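PDB 2JHP: core protein VP4 from Bluetongue virus, which caps viral messenger RNA inside the virus core, carrying the successive capping activities, including methyl transfer, on one elongated chain. Local coordinates for residues F215-P225 and D232-V242. Residues are numbered along the deposited sequence; the frame is centred on the assembly and turned at random.
With SAH (S-adenosyl-L-homocysteine), chain C.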
loop_
_atom_site.group_PDB
_atom_site.type_symbol
_atom_site.label_atom_id
_atom_site.label_comp_id
_atom_site.label_asym_id
_atom_site.label_seq_id
_atom_site.Cartn_x
_atom_site.Cartn_y
_atom_site.Cartn_z
ATOM N N PHE A 215 -6.750 20.054 -6.112
ATOM C CA PHE A 215 -7.049 21.397 -6.599
ATOM C C PHE A 215 -8.337 21.930 -5.961
ATOM O O PHE A 215 -8.318 22.975 -5.303
ATOM C CB PHE A 215 -7.134 21.464 -8.121
ATOM C CG PHE A 215 -7.484 22.833 -8.630
ATOM C CD1 PHE A 215 -6.512 23.833 -8.695
ATOM C CD2 PHE A 215 -8.795 23.139 -9.014
ATOM C CE1 PHE A 215 -6.827 25.116 -9.153
ATOM C CE2 PHE A 215 -9.131 24.417 -9.481
ATOM C CZ PHE A 215 -8.143 25.409 -9.554
ATOM N N ARG A 216 -9.436 21.195 -6.138
ATOM C CA ARG A 216 -10.742 21.600 -5.604
ATOM C C ARG A 216 -10.772 21.839 -4.090
ATOM O O ARG A 216 -11.454 22.754 -3.630
ATOM C CB ARG A 216 -11.844 20.619 -6.012
ATOM C CG ARG A 216 -12.624 21.077 -7.234
ATOM C CD ARG A 216 -13.999 20.403 -7.342
ATOM N NE ARG A 216 -14.021 19.106 -8.035
ATOM C CZ ARG A 216 -13.124 18.663 -8.924
ATOM N NH1 ARG A 216 -12.073 19.406 -9.283
ATOM N NH2 ARG A 216 -13.284 17.460 -9.468
ATOM N N ARG A 217 -10.026 21.035 -3.329
ATOM C CA ARG A 217 -10.000 21.160 -1.868
ATOM C C ARG A 217 -9.170 22.362 -1.361
ATOM O O ARG A 217 -9.066 22.595 -0.146
ATOM C CB ARG A 217 -9.499 19.866 -1.222
ATOM C CG ARG A 217 -10.304 18.607 -1.527
ATOM C CD ARG A 217 -9.884 17.439 -0.620
ATOM N NE ARG A 217 -8.429 17.376 -0.404
ATOM C CZ ARG A 217 -7.555 16.738 -1.188
ATOM N NH1 ARG A 217 -7.965 16.075 -2.270
ATOM N NH2 ARG A 217 -6.258 16.759 -0.882
ATOM N N VAL A 218 -8.588 23.129 -2.280
ATOM C CA VAL A 218 -7.714 24.225 -1.887
ATOM C C VAL A 218 -8.288 25.576 -2.292
ATOM O O VAL A 218 -8.854 25.714 -3.376
ATOM C CB VAL A 218 -6.294 24.012 -2.454
ATOM C CG1 VAL A 218 -5.495 25.320 -2.496
ATOM C CG2 VAL A 218 -5.571 22.946 -1.644
ATOM N N LEU A 219 -8.169 26.560 -1.407
ATOM C CA LEU A 219 -8.491 27.934 -1.768
ATOM C C LEU A 219 -7.230 28.670 -2.246
ATOM O O LEU A 219 -6.261 28.829 -1.502
ATOM C CB LEU A 219 -9.187 28.677 -0.622
ATOM C CG LEU A 219 -9.581 30.129 -0.926
ATOM C CD1 LEU A 219 -10.485 30.212 -2.159
ATOM C CD2 LEU A 219 -10.232 30.814 0.285
ATOM N N TRP A 220 -7.268 29.110 -3.499
ATOM C CA TRP A 220 -6.108 29.661 -4.183
ATOM C C TRP A 220 -6.154 31.184 -4.287
ATOM O O TRP A 220 -6.925 31.726 -5.069
ATOM C CB TRP A 220 -6.047 29.087 -5.597
ATOM C CG TRP A 220 -5.883 27.617 -5.653
ATOM C CD1 TRP A 220 -6.872 26.679 -5.749
ATOM C CD2 TRP A 220 -4.648 26.904 -5.624
ATOM N NE1 TRP A 220 -6.323 25.419 -5.781
ATOM C CE2 TRP A 220 -4.957 25.529 -5.702
ATOM C CE3 TRP A 220 -3.309 27.293 -5.525
ATOM C CZ2 TRP A 220 -3.974 24.538 -5.691
ATOM C CZ3 TRP A 220 -2.322 26.300 -5.516
ATOM C CH2 TRP A 220 -2.669 24.937 -5.605
ATOM N N HIS A 221 -5.336 31.869 -3.497
ATOM C CA HIS A 221 -5.153 33.308 -3.660
ATOM C C HIS A 221 -3.939 33.512 -4.546
ATOM O O HIS A 221 -2.818 33.209 -4.149
ATOM C CB HIS A 221 -4.942 33.990 -2.313
ATOM C CG HIS A 221 -6.204 34.226 -1.545
ATOM N ND1 HIS A 221 -7.110 35.206 -1.890
ATOM C CD2 HIS A 221 -6.700 33.627 -0.436
ATOM C CE1 HIS A 221 -8.117 35.192 -1.033
ATOM N NE2 HIS A 221 -7.892 34.244 -0.142
ATOM N N VAL A 222 -4.161 34.002 -5.756
ATOM C CA VAL A 222 -3.082 34.103 -6.741
ATOM C C VAL A 222 -2.754 35.562 -7.066
ATOM O O VAL A 222 -3.649 36.351 -7.378
ATOM C CB VAL A 222 -3.375 33.278 -8.035
ATOM C CG1 VAL A 222 -3.565 31.796 -7.699
ATOM C CG2 VAL A 222 -4.582 33.814 -8.775
ATOM N N TYR A 223 -1.472 35.913 -6.978
ATOM C CA TYR A 223 -1.034 37.306 -7.080
ATOM C C TYR A 223 -0.089 37.516 -8.258
ATOM O O TYR A 223 0.949 36.854 -8.352
ATOM C CB TYR A 223 -0.314 37.747 -5.804
ATOM C CG TYR A 223 -1.028 37.496 -4.492
ATOM C CD1 TYR A 223 -1.079 36.217 -3.932
ATOM C CD2 TYR A 223 -1.605 38.550 -3.781
ATOM C CE1 TYR A 223 -1.711 35.989 -2.711
ATOM C CE2 TYR A 223 -2.238 38.335 -2.555
ATOM C CZ TYR A 223 -2.285 37.052 -2.028
ATOM O OH TYR A 223 -2.904 36.832 -0.826
ATOM N N ASP A 224 -0.456 38.440 -9.146
ATOM C CA ASP A 224 0.397 38.852 -10.272
ATOM C C ASP A 224 -0.270 39.962 -11.070
ATOM O O ASP A 224 -1.403 39.811 -11.518
ATOM C CB ASP A 224 0.710 37.670 -11.204
ATOM C CG ASP A 224 1.918 37.917 -12.069
ATOM O OD1 ASP A 224 1.951 38.918 -12.808
ATOM O OD2 ASP A 224 2.844 37.093 -12.014
ATOM N N PRO A 225 0.434 41.084 -11.257
ATOM C CA PRO A 225 0.012 42.169 -12.169
ATOM C C PRO A 225 -0.531 41.723 -13.548
ATOM O O PRO A 225 -1.446 42.365 -14.074
ATOM C CB PRO A 225 1.296 42.983 -12.348
ATOM C CG PRO A 225 1.971 42.856 -11.045
ATOM C CD PRO A 225 1.698 41.418 -10.570
ATOM N N ASP A 232 -12.885 29.994 -12.056
ATOM C CA ASP A 232 -12.915 29.010 -10.978
ATOM C C ASP A 232 -13.189 29.696 -9.641
ATOM O O ASP A 232 -12.477 30.628 -9.265
ATOM C CB ASP A 232 -11.632 28.175 -10.937
ATOM C CG ASP A 232 -11.737 26.907 -11.772
ATOM O OD1 ASP A 232 -12.667 26.098 -11.522
ATOM O OD2 ASP A 232 -10.900 26.713 -12.683
ATOM N N PRO A 233 -14.253 29.256 -8.943
ATOM C CA PRO A 233 -14.719 29.859 -7.692
ATOM C C PRO A 233 -13.710 29.817 -6.544
ATOM O O PRO A 233 -13.717 30.714 -5.705
ATOM C CB PRO A 233 -15.969 29.044 -7.349
ATOM C CG PRO A 233 -15.827 27.785 -8.107
ATOM C CD PRO A 233 -15.112 28.134 -9.358
ATOM N N ASN A 234 -12.855 28.796 -6.505
ATOM C CA ASN A 234 -11.813 28.715 -5.475
ATOM C C ASN A 234 -10.478 29.367 -5.885
ATOM O O ASN A 234 -9.469 29.233 -5.177
ATOM C CB ASN A 234 -11.602 27.265 -5.008
ATOM C CG ASN A 234 -11.087 26.358 -6.119
ATOM O OD1 ASN A 234 -11.406 26.544 -7.292
ATOM N ND2 ASN A 234 -10.295 25.369 -5.746
ATOM N N VAL A 235 -10.475 30.071 -7.019
ATOM C CA VAL A 235 -9.318 30.891 -7.411
ATOM C C VAL A 235 -9.646 32.372 -7.329
ATOM O O VAL A 235 -10.391 32.915 -8.148
ATOM C CB VAL A 235 -8.735 30.545 -8.812
ATOM C CG1 VAL A 235 -7.486 31.359 -9.067
ATOM C CG2 VAL A 235 -8.409 29.048 -8.907
ATOM N N ILE A 236 -9.080 33.006 -6.312
ATOM C CA ILE A 236 -9.239 34.429 -6.079
ATOM C C ILE A 236 -7.999 35.140 -6.631
ATOM O O ILE A 236 -6.874 34.915 -6.169
ATOM C CB ILE A 236 -9.506 34.712 -4.581
ATOM C CG1 ILE A 236 -10.874 34.146 -4.193
ATOM C CG2 ILE A 236 -9.454 36.201 -4.283
ATOM C CD1 ILE A 236 -11.066 33.954 -2.709
ATOM N N VAL A 237 -8.225 35.988 -7.631
ATOM C CA VAL A 237 -7.153 36.543 -8.450
ATOM C C VAL A 237 -6.812 37.973 -8.050
ATOM O O VAL A 237 -7.687 38.836 -7.959
ATOM C CB VAL A 237 -7.507 36.434 -9.960
ATOM C CG1 VAL A 237 -6.474 37.132 -10.848
ATOM C CG2 VAL A 237 -7.656 34.969 -10.354
ATOM N N HIS A 238 -5.526 38.201 -7.801
ATOM C CA HIS A 238 -5.027 39.516 -7.426
ATOM C C HIS A 238 -4.008 40.003 -8.451
ATOM O O HIS A 238 -3.014 39.323 -8.719
ATOM C CB HIS A 238 -4.402 39.482 -6.029
ATOM C CG HIS A 238 -5.283 38.865 -4.988
ATOM N ND1 HIS A 238 -6.360 39.526 -4.436
ATOM C CD2 HIS A 238 -5.250 37.645 -4.401
ATOM C CE1 HIS A 238 -6.954 38.742 -3.554
ATOM N NE2 HIS A 238 -6.299 37.594 -3.514
ATOM N N ASN A 239 -4.272 41.174 -9.028
ATOM C CA ASN A 239 -3.349 41.802 -9.970
ATOM C C ASN A 239 -2.452 42.808 -9.261
ATOM O O ASN A 239 -2.100 43.856 -9.802
ATOM C CB ASN A 239 -4.114 42.447 -11.123
ATOM C CG ASN A 239 -5.026 41.464 -11.830
ATOM O OD1 ASN A 239 -6.189 41.774 -12.120
ATOM N ND2 ASN A 239 -4.510 40.265 -12.104
ATOM N N ILE A 240 -2.081 42.446 -8.040
ATOM C CA ILE A 240 -1.306 43.278 -7.146
ATOM C C ILE A 240 0.154 42.855 -7.224
ATOM O O ILE A 240 0.461 41.672 -7.374
ATOM C CB ILE A 240 -1.878 43.155 -5.694
ATOM C CG1 ILE A 240 -3.048 44.129 -5.494
ATOM C CG2 ILE A 240 -0.820 43.378 -4.616
ATOM C CD1 ILE A 240 -4.425 43.547 -5.841
ATOM N N MET A 241 1.050 43.831 -7.155
ATOM C CA MET A 241 2.465 43.548 -6.982
ATOM C C MET A 241 2.827 43.578 -5.492
ATOM O O MET A 241 2.565 44.554 -4.789
ATOM C CB MET A 241 3.319 44.526 -7.787
ATOM C CG MET A 241 4.795 44.232 -7.696
ATOM S SD MET A 241 5.695 44.583 -9.203
ATOM C CE MET A 241 5.041 43.366 -10.339
ATOM N N VAL A 242 3.438 42.495 -5.028
ATOM C CA VAL A 242 3.646 42.261 -3.603
ATOM C C VAL A 242 5.030 42.722 -3.141
ATOM O O VAL A 242 6.050 42.261 -3.655
ATOM C CB VAL A 242 3.425 40.768 -3.272
ATOM C CG1 VAL A 242 3.642 40.484 -1.786
ATOM C CG2 VAL A 242 2.025 40.332 -3.713
HETATM N N SAH C . 4.518 30.976 -11.733
HETATM C CA SAH C . 4.599 31.333 -13.185
HETATM C CB SAH C . 6.026 31.675 -13.623
HETATM C CG SAH C . 6.614 32.889 -12.911
HETATM S SD SAH C . 6.803 34.283 -14.041
HETATM C C SAH C . 4.019 30.214 -14.043
HETATM O O SAH C . 3.990 29.051 -13.637
HETATM O OXT SAH C . 3.555 30.454 -15.158
HETATM C "C5'" SAH C . 7.200 35.460 -12.734
HETATM C "C4'" SAH C . 6.036 36.417 -12.551
HETATM O "O4'" SAH C . 6.187 37.164 -11.371
HETATM C "C3'" SAH C . 5.911 37.434 -13.672
HETATM O "O3'" SAH C . 4.812 37.059 -14.461
HETATM C "C2'" SAH C . 5.675 38.767 -12.979
HETATM O "O2'" SAH C . 4.500 39.386 -13.445
HETATM C "C1'" SAH C . 5.469 38.365 -11.535
HETATM N N9 SAH C . 5.919 39.321 -10.512
HETATM C C8 SAH C . 7.032 40.120 -10.510
HETATM N N7 SAH C . 7.055 40.805 -9.343
HETATM C C5 SAH C . 5.986 40.445 -8.601
HETATM C C6 SAH C . 5.530 40.827 -7.343
HETATM N N6 SAH C . 6.203 41.724 -6.630
HETATM N N1 SAH C . 4.367 40.270 -6.840
HETATM C C2 SAH C . 3.666 39.341 -7.576
HETATM N N3 SAH C . 4.130 38.964 -8.823
HETATM C C4 SAH C . 5.267 39.509 -9.325
#
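The ring of His238 lies against one face of the Tyr223 ring in an offset stack, centroids 4.6 Å apart and planes at 24°, with CD2 of His238 toward the tyrosine rim. The edge of the His238 ring presents NE2 to His221 ND1 in a 3.0 Å hydrogen bond; either nitrogen could donate. His194 stacks on His221 and, through ND1, is hydrogen-bonded to Tyr223 OH. At the strands' N-terminal ends, the amide of Asn234 stands at 83° to the Phe215 ring, ND2 over one face, displaced toward the rim. Asn234 O lies at the edge of the Trp220 ring, Val218 CG1 over one face. A chi1 of 64° tucks the Asn234 amide back over its backbone, where ND2 donates to Val218 O at 2.8 Å. Parallel strands 219-223 and 235-238 pair in one of the chain's two seven-stranded Rossmann-like methyltransferase sheets, 235-238 at the edge. Val222 CG2 packs against Val235 and Val237, facing helix 202-210. Beyond the strands' C-terminal ends, Asp224 accepts from both ribose hydroxyls of S-adenosyl-L-homocysteine, OD1 from O2' at 2.7 Å and OD2 from O3'; Val242 reads the adenine edge through its backbone, N to N1 at 3.0 Å and O from N6.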